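Local coordinates for maltose/maltodextrin-binding protein (Thermus thermophilus, PDB 2GH9) that binds maltotriose in the cleft of a periplasmic-binding-protein fold and probably hands such maltodextrins to an uptake system of the bacterial membrane, at residues Val35-Phe39 against Ala40-Gln44; Glu69-Ala73 against Gly74-Pro78; Ala86-Ala89 against Asp90-Gly93; Lys194-Gln197 against Phe198-Asp201. All coordinates share one frame; numbering follows the deposited sequence.

Interaction 1: Val35-Phe39 against Ala40-Gln44; sequences VEVPF and AEIKQ. With GLC (alpha-D-glucopyranose), chain B.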
ATOM      1  N   VAL A  35      -7.024   4.836  18.667  1.00 25.98           N
ATOM      2  CA  VAL A  35      -8.365   4.563  18.157  1.00 25.46           C
ATOM      3  C   VAL A  35      -8.218   3.863  16.802  1.00 24.80           C
ATOM      4  O   VAL A  35      -7.582   4.388  15.880  1.00 24.26           O
ATOM      5  CB  VAL A  35      -9.220   5.868  18.078  1.00 25.43           C
ATOM      6  CG1 VAL A  35     -10.578   5.634  17.428  1.00 25.70           C
ATOM      7  CG2 VAL A  35      -9.424   6.474  19.481  1.00 25.89           C
ATOM      8  N   GLU A  36      -8.774   2.657  16.716  1.00 24.17           N
ATOM      9  CA  GLU A  36      -8.826   1.897  15.470  1.00 24.03           C
ATOM     10  C   GLU A  36      -9.913   2.430  14.541  1.00 23.47           C
ATOM     11  O   GLU A  36     -11.010   2.805  14.978  1.00 23.96           O
ATOM     12  CB  GLU A  36      -9.045   0.415  15.741  1.00 24.09           C
ATOM     13  CG  GLU A  36      -7.866  -0.248  16.428  1.00 23.86           C
ATOM     14  CD  GLU A  36      -8.268  -1.512  17.190  1.00 24.85           C
ATOM     15  OE1 GLU A  36      -8.266  -2.609  16.588  1.00 24.35           O
ATOM     16  OE2 GLU A  36      -8.559  -1.400  18.402  1.00 30.53           O
ATOM     17  N   VAL A  37      -9.562   2.489  13.262  1.00 23.03           N
ATOM     18  CA  VAL A  37     -10.411   3.001  12.185  1.00 22.55           C
ATOM     19  C   VAL A  37     -10.062   2.138  10.981  1.00 22.56           C
ATOM     20  O   VAL A  37      -8.865   1.935  10.707  1.00 23.43           O
ATOM     21  CB  VAL A  37     -10.096   4.448  11.784  1.00 22.28           C
ATOM     22  CG1 VAL A  37     -11.182   4.980  10.779  1.00 21.33           C
ATOM     23  CG2 VAL A  37      -9.884   5.378  13.008  1.00 20.75           C
ATOM     24  N   PRO A  38     -11.082   1.606  10.272  1.00 22.28           N
ATOM     25  CA  PRO A  38     -10.738   0.876   9.038  1.00 21.17           C
ATOM     26  C   PRO A  38     -10.036   1.801   8.030  1.00 20.60           C
ATOM     27  O   PRO A  38     -10.424   2.983   7.856  1.00 19.86           O
ATOM     28  CB  PRO A  38     -12.089   0.412   8.508  1.00 21.19           C
ATOM     29  CG  PRO A  38     -13.068   0.612   9.621  1.00 20.62           C
ATOM     30  CD  PRO A  38     -12.545   1.674  10.488  1.00 21.72           C
ATOM     31  N   PHE A  39      -9.012   1.256   7.382  1.00 20.64           N
ATOM     32  CA  PHE A  39      -8.163   1.996   6.450  1.00 20.57           C
ATOM     33  C   PHE A  39      -8.971   2.797   5.440  1.00 20.54           C
ATOM     34  O   PHE A  39      -8.689   3.978   5.205  1.00 20.11           O
ATOM     35  CB  PHE A  39      -7.216   1.018   5.730  1.00 20.52           C
ATOM     36  CG  PHE A  39      -6.463   1.627   4.580  1.00 19.88           C
ATOM     37  CD1 PHE A  39      -5.275   2.310   4.805  1.00 21.55           C
ATOM     38  CD2 PHE A  39      -6.939   1.529   3.286  1.00 19.57           C
ATOM     39  CE1 PHE A  39      -4.581   2.865   3.751  1.00 20.87           C
ATOM     40  CE2 PHE A  39      -6.252   2.103   2.214  1.00 20.31           C
ATOM     41  CZ  PHE A  39      -5.081   2.763   2.445  1.00 20.45           C
ATOM     42  N   ALA A  40     -10.001   2.164   4.875  1.00 21.14           N
ATOM     43  CA  ALA A  40     -10.791   2.750   3.763  1.00 21.54           C
ATOM     44  C   ALA A  40     -11.752   3.868   4.198  1.00 22.04           C
ATOM     45  O   ALA A  40     -12.401   4.506   3.355  1.00 22.56           O
ATOM     46  CB  ALA A  40     -11.553   1.634   3.019  1.00 21.64           C
ATOM     47  N   GLU A  41     -11.858   4.082   5.513  1.00 22.40           N
ATOM     48  CA  GLU A  41     -12.681   5.131   6.103  1.00 22.73           C
ATOM     49  C   GLU A  41     -11.894   6.340   6.657  1.00 23.09           C
ATOM     50  O   GLU A  41     -12.472   7.426   6.876  1.00 23.61           O
ATOM     51  CB  GLU A  41     -13.524   4.500   7.219  1.00 23.20           C
ATOM     52  CG  GLU A  41     -14.558   3.540   6.684  1.00 23.42           C
ATOM     53  CD  GLU A  41     -15.540   3.079   7.719  1.00 24.00           C
ATOM     54  OE1 GLU A  41     -15.652   3.683   8.800  1.00 31.94           O
ATOM     55  OE2 GLU A  41     -16.213   2.074   7.462  1.00 25.77           O
ATOM     56  N   ILE A  42     -10.586   6.186   6.858  1.00 22.78           N
ATOM     57  CA  ILE A  42      -9.797   7.217   7.555  1.00 23.18           C
ATOM     58  C   ILE A  42      -9.712   8.546   6.826  1.00 24.06           C
ATOM     59  O   ILE A  42      -9.924   9.594   7.452  1.00 24.45           O
ATOM     60  CB  ILE A  42      -8.342   6.763   7.874  1.00 22.93           C
ATOM     61  CG1 ILE A  42      -8.320   5.632   8.880  1.00 21.99           C
ATOM     62  CG2 ILE A  42      -7.517   7.922   8.447  1.00 22.61           C
ATOM     63  CD1 ILE A  42      -6.897   5.026   9.091  1.00 22.79           C
ATOM     64  N   LYS A  43      -9.365   8.528   5.540  1.00 24.49           N
ATOM     65  CA  LYS A  43      -9.144   9.775   4.790  1.00 24.45           C
ATOM     66  C   LYS A  43     -10.370  10.712   4.847  1.00 24.94           C
ATOM     67  O   LYS A  43     -10.234  11.898   5.149  1.00 23.79           O
ATOM     68  CB  LYS A  43      -8.728   9.489   3.331  1.00 24.69           C
ATOM     69  CG  LYS A  43      -8.439  10.779   2.509  1.00 25.02           C
ATOM     70  CD  LYS A  43      -7.663  10.568   1.196  1.00 25.40           C
ATOM     71  CE  LYS A  43      -8.324   9.616   0.208  1.00 26.08           C
ATOM     72  NZ  LYS A  43      -9.742   9.921  -0.118  1.00 29.36           N
ATOM     73  N   GLN A  44     -11.556  10.162   4.589  1.00 24.93           N
ATOM     74  CA  GLN A  44     -12.779  10.946   4.611  1.00 25.70           C
ATOM     75  C   GLN A  44     -13.048  11.467   6.022  1.00 25.79           C
ATOM     76  O   GLN A  44     -13.383  12.623   6.205  1.00 26.01           O
ATOM     77  CB  GLN A  44     -13.966  10.118   4.105  1.00 25.52           C
ATOM     78  CG  GLN A  44     -15.300  10.898   4.111  1.00 26.26           C
ATOM     79  CD  GLN A  44     -16.460  10.109   3.576  1.00 26.67           C
ATOM     80  OE1 GLN A  44     -16.710   8.984   4.011  1.00 28.51           O
ATOM     81  NE2 GLN A  44     -17.200  10.696   2.643  1.00 27.58           N
TER
HETATM   82  C1  GLC B   2      -2.804  -1.566   1.747  1.00 15.32           C
HETATM   83  C2  GLC B   2      -1.838  -0.441   1.430  1.00 15.94           C
HETATM   84  C3  GLC B   2      -2.628   0.782   0.913  1.00 16.40           C
HETATM   85  C4  GLC B   2      -3.574   0.441  -0.227  1.00 18.11           C
HETATM   86  C5  GLC B   2      -4.441  -0.758   0.148  1.00 17.70           C
HETATM   87  C6  GLC B   2      -5.285  -1.219  -1.046  1.00 18.26           C
HETATM   88  O2  GLC B   2      -1.126  -0.067   2.612  1.00 16.86           O
HETATM   89  O3  GLC B   2      -1.738   1.804   0.520  1.00 16.48           O
HETATM   90  O4  GLC B   2      -4.404   1.580  -0.533  1.00 19.54           O
HETATM   91  O5  GLC B   2      -3.620  -1.857   0.605  1.00 14.21           O
HETATM   92  O6  GLC B   2      -6.493  -1.865  -0.635  1.00 19.26           O
HETATM   93  O   HOH W   1      -9.265   6.128   3.838  1.00 17.94           O
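In the sugar-binding cleft of this periplasmic-binding-protein fold, the chain leaves strand 32-36 and turns into helix 39-49, and Val-37 and Pro-38 pack against the first turn of the helix, which Phe-39 opens. Pro-38 O takes the N-H of Glu-41 at 3.0 Å, the donor standing above the carbonyl plane, and also receives a weak bond from Ile-42 N. Ile-42 N is shared with Phe-39 O, again weakly, so one sound bond and two weak ones hold the first turn. A water reinforces it, donating to Phe-39 O at 2.6 Å and accepting from Lys-43 N. With chi1 at 170°, Phe-39 swings its ring off the turn and up to the glucose. Its CZ lies 3.3 Å from O4 and 3.5 Å from C3 of this glucose, and the ring also meets His-8 edge-to-face and touches Trp-66. With an alanine here, a gap would probably open beside the sugar, leaving the glucose around O4 and C3 without this ring against it. On the exposed side of the turn, the extended Glu-41 chain brings its carboxylate carbon CD to 4.0 Å from CG of Pro-38. Deeper in, Val-37 reaches Ile-42 with the branch that lies beside its own carbonyl carbon, and the fit is tight: Val-37 CG1 sits 3.5 Å from Ile-42 CG1.

Interaction 2: Glu69-Ala73 against Gly74-Pro78; sequences EMAQA and GVLEP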
ATOM      1  N   GLU A  69      -4.424  15.566  -1.648  1.00 25.32           N
ATOM      2  CA  GLU A  69      -5.812  15.846  -1.290  1.00 25.73           C
ATOM      3  C   GLU A  69      -5.986  16.375   0.137  1.00 26.32           C
ATOM      4  O   GLU A  69      -6.796  17.281   0.378  1.00 26.27           O
ATOM      5  CB  GLU A  69      -6.673  14.599  -1.470  1.00 25.97           C
ATOM      6  CG  GLU A  69      -8.128  14.783  -1.139  1.00 25.52           C
ATOM      7  CD  GLU A  69      -8.932  13.529  -1.269  1.00 26.66           C
ATOM      8  OE1 GLU A  69      -8.392  12.497  -1.748  1.00 29.44           O
ATOM      9  OE2 GLU A  69     -10.118  13.575  -0.897  1.00 29.43           O
ATOM     10  N   MET A  70      -5.273  15.772   1.090  1.00 26.08           N
ATOM     11  CA  MET A  70      -5.343  16.203   2.476  1.00 26.19           C
ATOM     12  C   MET A  70      -4.727  17.602   2.684  1.00 26.58           C
ATOM     13  O   MET A  70      -5.296  18.428   3.411  1.00 25.53           O
ATOM     14  CB  MET A  70      -4.658  15.178   3.391  1.00 25.90           C
ATOM     15  CG  MET A  70      -5.430  13.876   3.509  1.00 24.78           C
ATOM     16  SD  MET A  70      -4.670  12.735   4.683  1.00 24.89           S
ATOM     17  CE  MET A  70      -5.820  12.766   6.034  1.00 28.86           C
ATOM     18  N   ALA A  71      -3.573  17.836   2.054  1.00 27.26           N
ATOM     19  CA  ALA A  71      -2.879  19.110   2.114  1.00 28.29           C
ATOM     20  C   ALA A  71      -3.743  20.243   1.534  1.00 29.45           C
ATOM     21  O   ALA A  71      -3.863  21.327   2.141  1.00 30.50           O
ATOM     22  CB  ALA A  71      -1.512  19.013   1.403  1.00 27.87           C
ATOM     23  N   GLN A  72      -4.385  19.981   0.400  1.00 30.11           N
ATOM     24  CA  GLN A  72      -5.370  20.927  -0.158  1.00 30.81           C
ATOM     25  C   GLN A  72      -6.573  21.179   0.736  1.00 30.92           C
ATOM     26  O   GLN A  72      -7.144  22.262   0.677  1.00 31.16           O
ATOM     27  CB  GLN A  72      -5.881  20.446  -1.509  1.00 31.22           C
ATOM     28  CG  GLN A  72      -4.913  20.662  -2.631  1.00 32.68           C
ATOM     29  CD  GLN A  72      -5.599  20.674  -3.978  1.00 33.09           C
ATOM     30  OE1 GLN A  72      -6.636  20.017  -4.171  1.00 34.64           O
ATOM     31  NE2 GLN A  72      -5.027  21.424  -4.926  1.00 33.36           N
ATOM     32  N   ALA A  73      -6.985  20.192   1.542  1.00 30.59           N
ATOM     33  CA  ALA A  73      -8.071  20.387   2.499  1.00 30.45           C
ATOM     34  C   ALA A  73      -7.587  21.149   3.729  1.00 30.29           C
ATOM     35  O   ALA A  73      -8.360  21.413   4.650  1.00 30.99           O
ATOM     36  CB  ALA A  73      -8.681  19.045   2.916  1.00 30.47           C
ATOM     37  N   GLY A  74      -6.308  21.475   3.752  1.00 30.15           N
ATOM     38  CA  GLY A  74      -5.721  22.265   4.828  1.00 30.47           C
ATOM     39  C   GLY A  74      -5.564  21.493   6.121  1.00 30.55           C
ATOM     40  O   GLY A  74      -5.270  22.090   7.155  1.00 31.37           O
ATOM     41  N   VAL A  75      -5.714  20.161   6.078  1.00 30.17           N
ATOM     42  CA  VAL A  75      -5.867  19.398   7.326  1.00 28.97           C
ATOM     43  C   VAL A  75      -4.580  18.850   7.895  1.00 28.61           C
ATOM     44  O   VAL A  75      -4.593  18.300   9.002  1.00 28.34           O
ATOM     45  CB  VAL A  75      -6.918  18.250   7.194  1.00 29.39           C
ATOM     46  CG1 VAL A  75      -8.288  18.851   6.901  1.00 27.82           C
ATOM     47  CG2 VAL A  75      -6.488  17.184   6.139  1.00 27.24           C
ATOM     48  N   LEU A  76      -3.480  19.003   7.155  1.00 28.54           N
ATOM     49  CA  LEU A  76      -2.165  18.475   7.558  1.00 28.51           C
ATOM     50  C   LEU A  76      -1.292  19.583   8.131  1.00 28.59           C
ATOM     51  O   LEU A  76      -1.172  20.653   7.542  1.00 29.02           O
ATOM     52  CB  LEU A  76      -1.415  17.849   6.367  1.00 27.76           C
ATOM     53  CG  LEU A  76      -2.022  16.625   5.653  1.00 26.68           C
ATOM     54  CD1 LEU A  76      -1.039  16.051   4.630  1.00 24.94           C
ATOM     55  CD2 LEU A  76      -2.495  15.573   6.625  1.00 23.83           C
ATOM     56  N   GLU A  77      -0.684  19.314   9.281  1.00 29.32           N
ATOM     57  CA  GLU A  77       0.323  20.206   9.853  1.00 29.34           C
ATOM     58  C   GLU A  77       1.661  20.011   9.120  1.00 29.54           C
ATOM     59  O   GLU A  77       2.208  18.892   9.069  1.00 29.12           O
ATOM     60  CB  GLU A  77       0.441  19.982  11.375  1.00 29.73           C
ATOM     61  CG  GLU A  77       1.542  20.788  12.113  1.00 30.81           C
ATOM     62  CD  GLU A  77       1.295  22.308  12.185  1.00 32.18           C
ATOM     63  OE1 GLU A  77       0.224  22.784  11.776  1.00 33.14           O
ATOM     64  OE2 GLU A  77       2.188  23.024  12.681  1.00 33.17           O
ATOM     65  N   PRO A  78       2.199  21.098   8.520  1.00 29.18           N
ATOM     66  CA  PRO A  78       3.588  21.055   8.043  1.00 28.99           C
ATOM     67  C   PRO A  78       4.546  20.709   9.189  1.00 29.01           C
ATOM     68  O   PRO A  78       4.458  21.310  10.259  1.00 27.75           O
ATOM     69  CB  PRO A  78       3.832  22.484   7.550  1.00 29.22           C
ATOM     70  CG  PRO A  78       2.481  22.988   7.213  1.00 29.62           C
ATOM     71  CD  PRO A  78       1.579  22.407   8.258  1.00 29.55           C
TER
HETATM   72  O   HOH W   2      -2.476  20.867   5.148  1.00 30.11           O
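Met-70, on the last turn of helix 67-72, meets both Val-75 and Leu-76 as the chain doubles back past the helix end. Its CB does most of the touching, 3.8 Å from Leu-76 CG and 3.9 Å from Val-75 CG2. Beyond CB the methionine chain crosses Leu-76 at about a right angle and bends at chi3, with SD 4.1 Å from Leu-76 CD2. Leu-76 points toward the helix and straddles that CB: CD1 and CD2 both lie near it, and CD1 also reaches Ala-71. Val-75 splits its two methyls between two partners. With chi1 at -63°, CG2 is wedged between the valine's own backbone N and carbonyl carbon, a crowded position, and is pressed to 3.2 Å from Met-70 O, while CG1 lies 4.0 Å from Ala-73 CB. Phe-46 of helix 39-49 packs on Met-70 and Val-75, and Met-106 and Val-272 of the sheet pack on Leu-76. Two backbone bonds close the turn. Val-75 N gives a nearly straight bond to Met-70 O (3.2 Å, 167°), and Gly-74 N reaches Ala-71 O at 2.9 Å from above the carbonyl plane. A water donates to Leu-76 O and, weakly, to Ala-71 O. Gly-74 turns the chain with a positive phi of 73°, where a CB would run into Ala-73 O. Accompanied by the apolar contacts of Val-75 and Leu-76, that positive phi and the two bonds back into the last turn make this a Schellman motif, the C-terminal cap of helix 67-72.

Interaction 3: Ala86-Ala89 against Asp90-Gly93; sequences AYLA and DLQG. Unlike the reference sequence in segment 86-89: Ala-86 (reference Thr).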
ATOM      1  N   ALA A  86      19.638  16.307  10.279  1.00 35.84           N
ATOM      2  CA  ALA A  86      20.151  14.976  10.532  1.00 35.85           C
ATOM      3  C   ALA A  86      19.051  13.937  10.339  1.00 35.49           C
ATOM      4  O   ALA A  86      19.267  12.920   9.693  1.00 35.04           O
ATOM      5  CB  ALA A  86      20.723  14.879  11.932  1.00 35.67           C
ATOM      6  N   TYR A  87      17.879  14.192  10.913  1.00 35.32           N
ATOM      7  CA  TYR A  87      16.744  13.283  10.737  1.00 35.03           C
ATOM      8  C   TYR A  87      16.427  13.178   9.241  1.00 34.52           C
ATOM      9  O   TYR A  87      16.413  12.086   8.696  1.00 34.74           O
ATOM     10  CB  TYR A  87      15.525  13.733  11.556  1.00 34.79           C
ATOM     11  CG  TYR A  87      14.226  13.095  11.109  1.00 34.62           C
ATOM     12  CD1 TYR A  87      13.911  11.790  11.457  1.00 33.75           C
ATOM     13  CD2 TYR A  87      13.314  13.804  10.335  1.00 34.27           C
ATOM     14  CE1 TYR A  87      12.712  11.204  11.038  1.00 34.34           C
ATOM     15  CE2 TYR A  87      12.116  13.228   9.915  1.00 34.40           C
ATOM     16  CZ  TYR A  87      11.827  11.928  10.255  1.00 34.32           C
ATOM     17  OH  TYR A  87      10.633  11.370   9.817  1.00 34.28           O
ATOM     18  N   LEU A  88      16.238  14.319   8.583  1.00 34.28           N
ATOM     19  CA  LEU A  88      15.913  14.362   7.149  1.00 34.66           C
ATOM     20  C   LEU A  88      16.947  13.697   6.241  1.00 34.30           C
ATOM     21  O   LEU A  88      16.577  12.938   5.336  1.00 34.10           O
ATOM     22  CB  LEU A  88      15.662  15.811   6.701  1.00 34.35           C
ATOM     23  CG  LEU A  88      14.406  16.429   7.317  1.00 34.80           C
ATOM     24  CD1 LEU A  88      14.341  17.949   7.065  1.00 33.95           C
ATOM     25  CD2 LEU A  88      13.131  15.705   6.819  1.00 33.45           C
ATOM     26  N   ALA A  89      18.233  13.948   6.505  1.00 34.55           N
ATOM     27  CA  ALA A  89      19.346  13.343   5.739  1.00 34.48           C
ATOM     28  C   ALA A  89      19.358  11.822   5.771  1.00 34.35           C
ATOM     29  O   ALA A  89      19.847  11.170   4.831  1.00 34.08           O
ATOM     30  CB  ALA A  89      20.724  13.882   6.246  1.00 34.56           C
ATOM     31  N   ASP A  90      18.864  11.249   6.864  1.00 33.97           N
ATOM     32  CA  ASP A  90      18.855   9.798   7.001  1.00 34.16           C
ATOM     33  C   ASP A  90      17.680   9.127   6.254  1.00 33.47           C
ATOM     34  O   ASP A  90      17.665   7.911   6.083  1.00 33.26           O
ATOM     35  CB  ASP A  90      18.833   9.413   8.478  1.00 34.24           C
ATOM     36  CG  ASP A  90      18.614   7.949   8.682  1.00 34.88           C
ATOM     37  OD1 ASP A  90      19.487   7.159   8.254  1.00 37.29           O
ATOM     38  OD2 ASP A  90      17.560   7.575   9.269  1.00 37.96           O
ATOM     39  N   LEU A  91      16.716   9.920   5.817  1.00 32.89           N
ATOM     40  CA  LEU A  91      15.556   9.394   5.076  1.00 32.86           C
ATOM     41  C   LEU A  91      15.880   9.139   3.600  1.00 32.57           C
ATOM     42  O   LEU A  91      16.575   9.927   2.953  1.00 32.97           O
ATOM     43  CB  LEU A  91      14.371  10.367   5.152  1.00 32.34           C
ATOM     44  CG  LEU A  91      13.804  10.776   6.519  1.00 32.40           C
ATOM     45  CD1 LEU A  91      12.718  11.837   6.342  1.00 31.77           C
ATOM     46  CD2 LEU A  91      13.258   9.594   7.288  1.00 33.07           C
ATOM     47  N   GLN A  92      15.351   8.042   3.068  1.00 32.11           N
ATOM     48  CA  GLN A  92      15.409   7.767   1.641  1.00 31.49           C
ATOM     49  C   GLN A  92      14.715   8.882   0.853  1.00 30.55           C
ATOM     50  O   GLN A  92      13.615   9.318   1.198  1.00 29.87           O
ATOM     51  CB  GLN A  92      14.728   6.431   1.343  1.00 31.28           C
ATOM     52  CG  GLN A  92      15.461   5.218   1.868  1.00 31.89           C
ATOM     53  CD  GLN A  92      14.631   3.949   1.824  1.00 33.67           C
ATOM     54  OE1 GLN A  92      13.397   3.990   1.679  1.00 35.21           O
ATOM     55  NE2 GLN A  92      15.308   2.798   1.956  1.00 35.32           N
ATOM     56  N   GLY A  93      15.368   9.338  -0.207  1.00 30.20           N
ATOM     57  CA  GLY A  93      14.816  10.354  -1.097  1.00 29.71           C
ATOM     58  C   GLY A  93      13.369  10.179  -1.550  1.00 29.17           C
ATOM     59  O   GLY A  93      12.618  11.128  -1.585  1.00 29.35           O
TER
HETATM   60  O   HOH W   3      15.877   9.655   9.890  1.00 38.84           O
HETATM   61  O   HOH W   4      16.950  12.917   2.648  1.00 38.69           O
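Tyr-87 and Leu-88 receive the side chain of Leu-91 where helix 85-90 runs out, a helix C-terminal turn on the surface that leads on through Gln-92, the N-cap residue, to helix 93-98. Asp-90 comes first: its N-H is split between Tyr-87 O at 3.2 Å and, weakly, Ala-86 O at 3.3 Å. A water donates to both Tyr-87 O and Asp-90 OD2, while the carboxylate also bonds Ser-309 OG through OD2 and Ser-311 N through OD1, tying the helix end to helix 310-315. Leu-91 follows, its N-H bonded to Leu-88 O from above the carbonyl plane. With CG beside its own backbone N (chi1 -58°), it brings CG over one face of the Tyr-87 ring, and its methyls spread across the phenol: CD1 is 3.9 Å from Tyr-87 CE2, CD2 4.0 Å from Tyr-87 CZ. A serine in place of Tyr-87 would probably leave Leu-91 without the ring face it lies on and open a gap against Pro-109, which touches both side chains. On the flank turned to Leu-88, Leu-91 CD1 meets Leu-88 CD2 at 3.9 Å.

Interaction 4: Lys194-Gln197 against Phe198-Asp201; sequences KALQ and FIKD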
ATOM      1  N   LYS A 194      -5.709  -4.858 -22.102  1.00 27.93           N
ATOM      2  CA  LYS A 194      -4.907  -6.072 -21.905  1.00 28.24           C
ATOM      3  C   LYS A 194      -4.798  -6.468 -20.425  1.00 27.26           C
ATOM      4  O   LYS A 194      -4.843  -7.658 -20.094  1.00 26.63           O
ATOM      5  CB  LYS A 194      -3.526  -5.914 -22.520  1.00 28.51           C
ATOM      6  CG  LYS A 194      -3.514  -5.791 -24.053  1.00 29.72           C
ATOM      7  CD  LYS A 194      -2.263  -5.044 -24.519  1.00 30.42           C
ATOM      8  CE  LYS A 194      -2.142  -4.946 -26.025  1.00 32.30           C
ATOM      9  NZ  LYS A 194      -1.187  -3.866 -26.446  1.00 33.49           N
ATOM     10  N   ALA A 195      -4.639  -5.476 -19.542  1.00 26.91           N
ATOM     11  CA  ALA A 195      -4.602  -5.730 -18.109  1.00 26.44           C
ATOM     12  C   ALA A 195      -5.902  -6.363 -17.660  1.00 26.05           C
ATOM     13  O   ALA A 195      -5.894  -7.377 -16.968  1.00 25.25           O
ATOM     14  CB  ALA A 195      -4.351  -4.445 -17.323  1.00 26.59           C
ATOM     15  N   LEU A 196      -7.023  -5.771 -18.061  1.00 25.96           N
ATOM     16  CA  LEU A 196      -8.335  -6.271 -17.632  1.00 26.20           C
ATOM     17  C   LEU A 196      -8.663  -7.669 -18.174  1.00 25.91           C
ATOM     18  O   LEU A 196      -9.289  -8.469 -17.472  1.00 26.38           O
ATOM     19  CB  LEU A 196      -9.450  -5.307 -18.032  1.00 26.64           C
ATOM     20  CG  LEU A 196      -9.529  -3.973 -17.297  1.00 27.15           C
ATOM     21  CD1 LEU A 196     -10.838  -3.257 -17.706  1.00 29.83           C
ATOM     22  CD2 LEU A 196      -9.446  -4.194 -15.789  1.00 26.06           C
ATOM     23  N   GLN A 197      -8.233  -7.965 -19.397  1.00 26.41           N
ATOM     24  CA  GLN A 197      -8.374  -9.338 -19.943  1.00 26.33           C
ATOM     25  C   GLN A 197      -7.548 -10.385 -19.168  1.00 25.87           C
ATOM     26  O   GLN A 197      -8.037 -11.466 -18.832  1.00 25.98           O
ATOM     27  CB  GLN A 197      -7.983  -9.354 -21.421  1.00 26.92           C
ATOM     28  CG  GLN A 197      -8.405 -10.631 -22.163  1.00 28.08           C
ATOM     29  CD  GLN A 197      -9.904 -10.934 -22.031  1.00 29.77           C
ATOM     30  OE1 GLN A 197     -10.747 -10.142 -22.444  1.00 32.84           O
ATOM     31  NE2 GLN A 197     -10.227 -12.059 -21.431  1.00 30.23           N
ATOM     32  N   PHE A 198      -6.295 -10.063 -18.861  1.00 25.61           N
ATOM     33  CA  PHE A 198      -5.493 -10.947 -18.007  1.00 25.23           C
ATOM     34  C   PHE A 198      -6.148 -11.167 -16.631  1.00 25.29           C
ATOM     35  O   PHE A 198      -6.195 -12.312 -16.122  1.00 24.39           O
ATOM     36  CB  PHE A 198      -4.069 -10.410 -17.824  1.00 24.83           C
ATOM     37  CG  PHE A 198      -3.307 -11.133 -16.762  1.00 24.21           C
ATOM     38  CD1 PHE A 198      -2.921 -12.437 -16.961  1.00 22.33           C
ATOM     39  CD2 PHE A 198      -3.021 -10.530 -15.547  1.00 23.04           C
ATOM     40  CE1 PHE A 198      -2.264 -13.141 -15.977  1.00 21.90           C
ATOM     41  CE2 PHE A 198      -2.364 -11.231 -14.553  1.00 21.98           C
ATOM     42  CZ  PHE A 198      -1.973 -12.533 -14.772  1.00 23.50           C
ATOM     43  N   ILE A 199      -6.645 -10.077 -16.028  1.00 25.63           N
ATOM     44  CA  ILE A 199      -7.341 -10.189 -14.750  1.00 26.03           C
ATOM     45  C   ILE A 199      -8.599 -11.056 -14.908  1.00 26.62           C
ATOM     46  O   ILE A 199      -8.814 -11.961 -14.111  1.00 26.51           O
ATOM     47  CB  ILE A 199      -7.647  -8.825 -14.086  1.00 25.89           C
ATOM     48  CG1 ILE A 199      -6.344  -8.088 -13.749  1.00 25.40           C
ATOM     49  CG2 ILE A 199      -8.497  -9.035 -12.812  1.00 24.92           C
ATOM     50  CD1 ILE A 199      -6.465  -6.566 -13.626  1.00 25.61           C
ATOM     51  N   LYS A 200      -9.392 -10.823 -15.947  1.00 27.26           N
ATOM     52  CA  LYS A 200     -10.506 -11.754 -16.255  1.00 28.94           C
ATOM     53  C   LYS A 200     -10.058 -13.207 -16.361  1.00 28.73           C
ATOM     54  O   LYS A 200     -10.675 -14.105 -15.775  1.00 28.78           O
ATOM     55  CB  LYS A 200     -11.228 -11.362 -17.538  1.00 28.91           C
ATOM     56  CG  LYS A 200     -12.177 -10.238 -17.357  1.00 31.47           C
ATOM     57  CD  LYS A 200     -12.830  -9.804 -18.692  1.00 31.57           C
ATOM     58  CE  LYS A 200     -13.883 -10.795 -19.199  1.00 34.43           C
ATOM     59  NZ  LYS A 200     -14.451 -10.283 -20.498  1.00 34.63           N
ATOM     60  N   ASP A 201      -8.960 -13.422 -17.085  1.00 29.39           N
ATOM     61  CA  ASP A 201      -8.438 -14.761 -17.332  1.00 28.92           C
ATOM     62  C   ASP A 201      -8.057 -15.460 -16.052  1.00 29.03           C
ATOM     63  O   ASP A 201      -8.112 -16.678 -15.990  1.00 27.99           O
ATOM     64  CB  ASP A 201      -7.220 -14.737 -18.276  1.00 29.40           C
ATOM     65  CG  ASP A 201      -7.566 -14.328 -19.702  1.00 30.64           C
ATOM     66  OD1 ASP A 201      -8.763 -14.255 -20.062  1.00 30.37           O
ATOM     67  OD2 ASP A 201      -6.618 -14.071 -20.481  1.00 31.87           O
TER
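Gln-197 folds its amide forward over the next turn of helix 189-204 to reach the carboxylate of Asp-201, four residues on. The chain bends at chi2 (54°), which brings NE2 to 3.0 Å from Asp-201 OD1. The acceptor lies in the amide plane, but NE2 comes to OD1 from above the carboxylate plane, the two planes being 46° apart. The same pair is joined through the backbone, Asp-201 N to Gln-197 O at 2.8 Å. Three further i to i+4 bonds run through this part of the helix: Phe-198 N to Lys-194 O, Ile-199 N to Ala-195 O and Lys-200 N to Leu-196 O. Ile-199 lays CG1 against Ala-195 O at 3.3 Å, and its CD1 lies 4.4 Å from Leu-196 CD2 on the face covered by helix 341-357. Phe-198 turns away, to Phe-162 and Trp-131. Lys-200 runs past Leu-196 O and ends with NZ bonded to Ser-361 OG and Pro-359 O. A neutral amide thus donates an N-H to Asp-201 OD1, while OD2 has a long, weak ion pair with Lys-205; together they would probably help stabilise the negative charge of the aspartate.

How the interactions relate
Along the chain the four contacts come in series, from interaction 1 to interaction 4. Interactions 1 and 2 have centres about 17 Å apart and touch through a long, weak ion pair between Lys-43 and Glu-69, which joins helix 39-49 to helix 67-72. Helix 85-90 follows helix 67-72, and the centre of interaction 3 lies about 22 Å from that of interaction 2. All three lie beside the larger mixed sheet, where interaction 1 continues strand 32-36. Interaction 4 stands apart, its centre about 40 Å from that of interaction 3. Of the four, interaction 1 alone supplies a residue to the maltotriose pocket; interactions 2 and 3 are helix ends and interaction 4 is mid-helix, all away from the sugar.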